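Long-range contact in colicin-D (Escherichia coli, PDB 5ZNM), which kills Escherichia coli and closely related bacteria by blocking protein synthesis, its C-terminal domain being a tRNA-cleaving ribonuclease: residues K300-S308 against K319-H327. Numbering follows the deposited sequence.
Sequences KHAGDFGIS and KFRDAIEEH. With SO4 (sulfate ion), chain C.
The ring of Phe-320 is covered on both faces: Ala-302 CB, from the facing 3-10 turn, makes a CH-pi contact over one face, 4.3 Å from the centroid, and Ile-324 CD1, from its own helix, lies over the centre of the opposite face, 3.7 Å above the plane. With CG anti to the backbone N (chi1 -170°), the ring reaches out from helix 314-329, and its edge meets Phe-305 CD1, 4.1 Å from Phe-320 CE1; the two rings are inclined to each other. Phe-305 CB rests on Ala-323 CB (3.9 Å), while the far rim of its ring approaches His-327 CB. The terminal methyl of Ile-307 lies against the helix backbone, CD1 3.5 Å from Phe-320 CA and also touching Ala-323 CB. Ala-302 O accepts from both Phe-305 N and Ile-307 N, from opposite faces of its carbonyl plane, two hydrogen bonds on one oxygen that help fix the turn carrying these two side chains. Leu-295 of helix 292-297 also packs on Phe-320, Val-357 of strand 355-359 touches Phe-305, and His-327 NE2 bonds to Tyr-348 O. Apolar helix-to-turn packing thus sets the loop after helix 292-297 onto helix 314-329, beside the antiparallel sheet of the C-terminal tRNase domain.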
ATOM      1  N   LYS A 300     -37.965  18.126  13.611  1.00 19.24           N
ATOM      2  CA  LYS A 300     -39.164  18.457  14.365  1.00 17.32           C
ATOM      3  C   LYS A 300     -38.977  19.686  15.249  1.00 17.54           C
ATOM      4  O   LYS A 300     -39.961  20.354  15.585  1.00 18.30           O
ATOM      5  CB  LYS A 300     -39.565  17.251  15.229  1.00 23.88           C
ATOM      6  CG  LYS A 300     -38.482  16.838  16.217  1.00 25.16           C
ATOM      7  CD  LYS A 300     -38.895  15.627  17.084  1.00 29.15           C
ATOM      8  CE  LYS A 300     -37.704  15.101  17.908  1.00 32.50           C
ATOM      9  NZ  LYS A 300     -38.048  13.862  18.675  1.00 38.84           N
ATOM     10  N   HIS A 301     -37.747  19.996  15.643  1.00 18.55           N
ATOM     11  CA  HIS A 301     -37.459  21.163  16.464  1.00 17.63           C
ATOM     12  C   HIS A 301     -37.129  22.418  15.660  1.00 20.05           C
ATOM     13  O   HIS A 301     -36.852  23.457  16.272  1.00 18.99           O
ATOM     14  CB  HIS A 301     -36.287  20.872  17.410  1.00 17.96           C
ATOM     15  CG  HIS A 301     -36.534  19.728  18.346  1.00 21.81           C
ATOM     16  ND1 HIS A 301     -37.531  19.756  19.300  1.00 26.53           N
ATOM     17  CD2 HIS A 301     -35.920  18.528  18.477  1.00 21.80           C
ATOM     18  CE1 HIS A 301     -37.516  18.624  19.982  1.00 27.55           C
ATOM     19  NE2 HIS A 301     -36.554  17.860  19.498  1.00 22.53           N
ATOM     20  N   ALA A 302     -37.156  22.367  14.327  1.00 16.12           N
ATOM     21  CA  ALA A 302     -36.649  23.510  13.552  1.00 16.19           C
ATOM     22  C   ALA A 302     -37.502  24.761  13.751  1.00 17.17           C
ATOM     23  O   ALA A 302     -36.997  25.884  13.610  1.00 16.00           O
ATOM     24  CB  ALA A 302     -36.566  23.159  12.062  1.00 15.45           C
ATOM     25  N   GLY A 303     -38.787  24.595  14.081  1.00 14.78           N
ATOM     26  CA  GLY A 303     -39.617  25.756  14.374  1.00 14.49           C
ATOM     27  C   GLY A 303     -39.122  26.573  15.556  1.00 17.30           C
ATOM     28  O   GLY A 303     -39.269  27.793  15.569  1.00 21.92           O
ATOM     29  N   ASP A 304     -38.538  25.916  16.566  1.00 13.97           N
ATOM     30  CA  ASP A 304     -37.931  26.640  17.679  1.00 15.66           C
ATOM     31  C   ASP A 304     -36.729  27.462  17.248  1.00 18.38           C
ATOM     32  O   ASP A 304     -36.304  28.355  17.990  1.00 18.52           O
ATOM     33  CB  ASP A 304     -37.506  25.670  18.788  1.00 18.22           C
ATOM     34  CG  ASP A 304     -38.680  25.163  19.584  1.00 22.82           C
ATOM     35  OD1 ASP A 304     -39.777  25.711  19.380  1.00 24.29           O
ATOM     36  OD2 ASP A 304     -38.507  24.253  20.423  1.00 22.68           O
ATOM     37  N   PHE A 305     -36.149  27.175  16.082  1.00 15.75           N
ATOM     38  CA  PHE A 305     -35.073  28.002  15.558  1.00 16.07           C
ATOM     39  C   PHE A 305     -35.549  28.900  14.414  1.00 19.91           C
ATOM     40  O   PHE A 305     -34.737  29.358  13.605  1.00 17.96           O
ATOM     41  CB  PHE A 305     -33.885  27.119  15.140  1.00 16.08           C
ATOM     42  CG  PHE A 305     -33.228  26.406  16.307  1.00 17.03           C
ATOM     43  CD1 PHE A 305     -33.783  25.244  16.836  1.00 15.74           C
ATOM     44  CD2 PHE A 305     -32.053  26.891  16.859  1.00 15.17           C
ATOM     45  CE1 PHE A 305     -33.188  24.589  17.912  1.00 17.76           C
ATOM     46  CE2 PHE A 305     -31.445  26.250  17.931  1.00 17.76           C
ATOM     47  CZ  PHE A 305     -32.010  25.091  18.459  1.00 23.34           C
ATOM     48  N   GLY A 306     -36.852  29.169  14.342  1.00 19.26           N
ATOM     49  CA  GLY A 306     -37.357  30.154  13.403  1.00 19.21           C
ATOM     50  C   GLY A 306     -37.587  29.668  11.990  1.00 17.31           C
ATOM     51  O   GLY A 306     -37.682  30.491  11.075  1.00 20.97           O
ATOM     52  N   ILE A 307     -37.661  28.360  11.775  1.00 14.41           N
ATOM     53  CA  ILE A 307     -37.821  27.790  10.442  1.00 14.39           C
ATOM     54  C   ILE A 307     -39.256  27.318  10.282  1.00 15.99           C
ATOM     55  O   ILE A 307     -39.700  26.416  11.000  1.00 19.22           O
ATOM     56  CB  ILE A 307     -36.827  26.642  10.209  1.00 15.77           C
ATOM     57  CG1 ILE A 307     -35.414  27.208  10.180  1.00 14.23           C
ATOM     58  CG2 ILE A 307     -37.169  25.912   8.924  1.00 16.27           C
ATOM     59  CD1 ILE A 307     -34.343  26.151  10.354  1.00 19.56           C
ATOM     60  N   SER A 308     -39.983  27.916   9.326  1.00 14.51           N
ATOM     61  CA  SER A 308     -41.396  27.599   9.148  1.00 16.77           C
ATOM     62  C   SER A 308     -41.636  26.391   8.260  1.00 20.96           C
ATOM     63  O   SER A 308     -42.699  25.777   8.374  1.00 18.70           O
ATOM     64  CB  SER A 308     -42.159  28.795   8.555  1.00 19.64           C
ATOM     65  OG  SER A 308     -41.749  29.039   7.234  1.00 25.89           O
ATOM     66  N   LYS A 319     -31.170  24.815   6.038  1.00 12.58           N
ATOM     67  CA  LYS A 319     -31.652  25.891   6.916  1.00 14.80           C
ATOM     68  C   LYS A 319     -31.441  25.542   8.386  1.00 12.63           C
ATOM     69  O   LYS A 319     -30.954  26.366   9.172  1.00 15.23           O
ATOM     70  CB  LYS A 319     -33.143  26.162   6.672  1.00 15.09           C
ATOM     71  CG  LYS A 319     -33.497  26.962   5.433  1.00 15.31           C
ATOM     72  CD  LYS A 319     -34.984  27.422   5.552  1.00 19.80           C
ATOM     73  CE  LYS A 319     -35.451  28.111   4.271  1.00 21.83           C
ATOM     74  NZ  LYS A 319     -36.878  28.510   4.397  1.00 17.84           N
ATOM     75  N   PHE A 320     -31.835  24.320   8.777  1.00 14.28           N
ATOM     76  CA  PHE A 320     -31.720  23.869  10.167  1.00 13.91           C
ATOM     77  C   PHE A 320     -30.258  23.812  10.601  1.00 14.64           C
ATOM     78  O   PHE A 320     -29.893  24.309  11.674  1.00 17.92           O
ATOM     79  CB  PHE A 320     -32.378  22.488  10.285  1.00 15.34           C
ATOM     80  CG  PHE A 320     -32.568  21.973  11.706  1.00 14.83           C
ATOM     81  CD1 PHE A 320     -32.799  22.830  12.759  1.00 16.62           C
ATOM     82  CD2 PHE A 320     -32.545  20.604  11.953  1.00 16.86           C
ATOM     83  CE1 PHE A 320     -33.004  22.333  14.053  1.00 18.02           C
ATOM     84  CE2 PHE A 320     -32.734  20.093  13.235  1.00 17.04           C
ATOM     85  CZ  PHE A 320     -32.970  20.967  14.290  1.00 16.29           C
ATOM     86  N   ARG A 321     -29.397  23.226   9.762  1.00 14.30           N
ATOM     87  CA  ARG A 321     -27.966  23.206  10.060  1.00 13.58           C
ATOM     88  C   ARG A 321     -27.431  24.624  10.272  1.00 15.15           C
ATOM     89  O   ARG A 321     -26.726  24.903  11.256  1.00 13.90           O
ATOM     90  CB  ARG A 321     -27.218  22.502   8.919  1.00 16.05           C
ATOM     91  CG  ARG A 321     -25.766  22.091   9.197  1.00 16.46           C
ATOM     92  CD  ARG A 321     -24.764  23.240   9.099  1.00 15.45           C
ATOM     93  NE  ARG A 321     -24.856  24.022   7.845  1.00 16.98           N
ATOM     94  CZ  ARG A 321     -24.276  23.683   6.693  1.00 19.42           C
ATOM     95  NH1 ARG A 321     -24.409  24.468   5.624  1.00 17.35           N
ATOM     96  NH2 ARG A 321     -23.550  22.564   6.605  1.00 19.62           N
ATOM     97  N   ASP A 322     -27.764  25.535   9.353  1.00 14.90           N
ATOM     98  CA  ASP A 322     -27.290  26.913   9.460  1.00 12.72           C
ATOM     99  C   ASP A 322     -27.857  27.595  10.708  1.00 16.57           C
ATOM    100  O   ASP A 322     -27.139  28.332  11.398  1.00 17.59           O
ATOM    101  CB  ASP A 322     -27.653  27.696   8.183  1.00 15.37           C
ATOM    102  CG  ASP A 322     -26.820  27.261   6.948  1.00 18.83           C
ATOM    103  OD1 ASP A 322     -25.795  26.559   7.108  1.00 16.57           O
ATOM    104  OD2 ASP A 322     -27.194  27.609   5.811  1.00 16.20           O
ATOM    105  N   ALA A 323     -29.125  27.332  11.043  1.00 17.17           N
ATOM    106  CA  ALA A 323     -29.697  27.938  12.247  1.00 16.11           C
ATOM    107  C   ALA A 323     -28.969  27.475  13.500  1.00 20.71           C
ATOM    108  O   ALA A 323     -28.702  28.274  14.404  1.00 16.70           O
ATOM    109  CB  ALA A 323     -31.191  27.625  12.353  1.00 17.66           C
ATOM    110  N   ILE A 324     -28.623  26.189  13.571  1.00 13.99           N
ATOM    111  CA  ILE A 324     -27.849  25.708  14.706  1.00 13.43           C
ATOM    112  C   ILE A 324     -26.485  26.389  14.749  1.00 14.33           C
ATOM    113  O   ILE A 324     -26.013  26.788  15.820  1.00 18.75           O
ATOM    114  CB  ILE A 324     -27.745  24.173  14.653  1.00 13.19           C
ATOM    115  CG1 ILE A 324     -29.151  23.570  14.772  1.00 16.17           C
ATOM    116  CG2 ILE A 324     -26.791  23.631  15.739  1.00 15.41           C
ATOM    117  CD1 ILE A 324     -29.290  22.203  14.156  1.00 22.45           C
ATOM    118  N   GLU A 325     -25.837  26.553  13.587  1.00 14.57           N
ATOM    119  CA  GLU A 325     -24.548  27.245  13.565  1.00 19.15           C
ATOM    120  C   GLU A 325     -24.681  28.706  13.992  1.00 21.10           C
ATOM    121  O   GLU A 325     -23.806  29.223  14.696  1.00 15.84           O
ATOM    122  CB  GLU A 325     -23.907  27.149  12.177  1.00 17.96           C
ATOM    123  CG  GLU A 325     -23.266  25.795  11.920  1.00 25.35           C
ATOM    124  CD  GLU A 325     -21.982  25.598  12.719  1.00 38.41           C
ATOM    125  OE1 GLU A 325     -21.059  26.430  12.601  1.00 44.57           O
ATOM    126  OE2 GLU A 325     -21.904  24.620  13.486  1.00 38.88           O
ATOM    127  N   GLU A 326     -25.752  29.393  13.563  1.00 16.04           N
ATOM    128  CA  GLU A 326     -25.953  30.785  13.983  1.00 19.60           C
ATOM    129  C   GLU A 326     -26.129  30.889  15.498  1.00 21.87           C
ATOM    130  O   GLU A 326     -25.621  31.829  16.132  1.00 16.22           O
ATOM    131  CB  GLU A 326     -27.169  31.393  13.265  1.00 20.17           C
ATOM    132  CG  GLU A 326     -26.944  31.646  11.752  1.00 22.61           C
ATOM    133  CD  GLU A 326     -28.198  32.128  11.007  1.00 32.58           C
ATOM    134  OE1 GLU A 326     -29.202  32.490  11.665  1.00 26.92           O
ATOM    135  OE2 GLU A 326     -28.182  32.127   9.751  1.00 30.15           O
ATOM    136  N   HIS A 327     -26.867  29.944  16.089  1.00 18.47           N
ATOM    137  CA  HIS A 327     -27.014  29.885  17.541  1.00 17.94           C
ATOM    138  C   HIS A 327     -25.661  29.685  18.218  1.00 18.24           C
ATOM    139  O   HIS A 327     -25.314  30.396  19.170  1.00 19.83           O
ATOM    140  CB  HIS A 327     -27.977  28.743  17.913  1.00 14.35           C
ATOM    141  CG  HIS A 327     -28.004  28.406  19.371  1.00 17.44           C
ATOM    142  ND1 HIS A 327     -28.858  29.024  20.262  1.00 16.54           N
ATOM    143  CD2 HIS A 327     -27.311  27.489  20.089  1.00 19.36           C
ATOM    144  CE1 HIS A 327     -28.681  28.510  21.466  1.00 21.91           C
ATOM    145  NE2 HIS A 327     -27.748  27.579  21.390  1.00 18.80           N
TER
HETATM  146  S   SO4 C 701     -40.138  10.944  19.462  1.00 51.65           S
HETATM  147  O1  SO4 C 701     -38.870  11.360  20.059  1.00 57.57           O
HETATM  148  O2  SO4 C 701     -41.218  11.445  20.293  1.00 54.73           O
HETATM  149  O3  SO4 C 701     -40.240  11.467  18.104  1.00 50.85           O
HETATM  150  O4  SO4 C 701     -40.238   9.491  19.393  1.00 57.52           O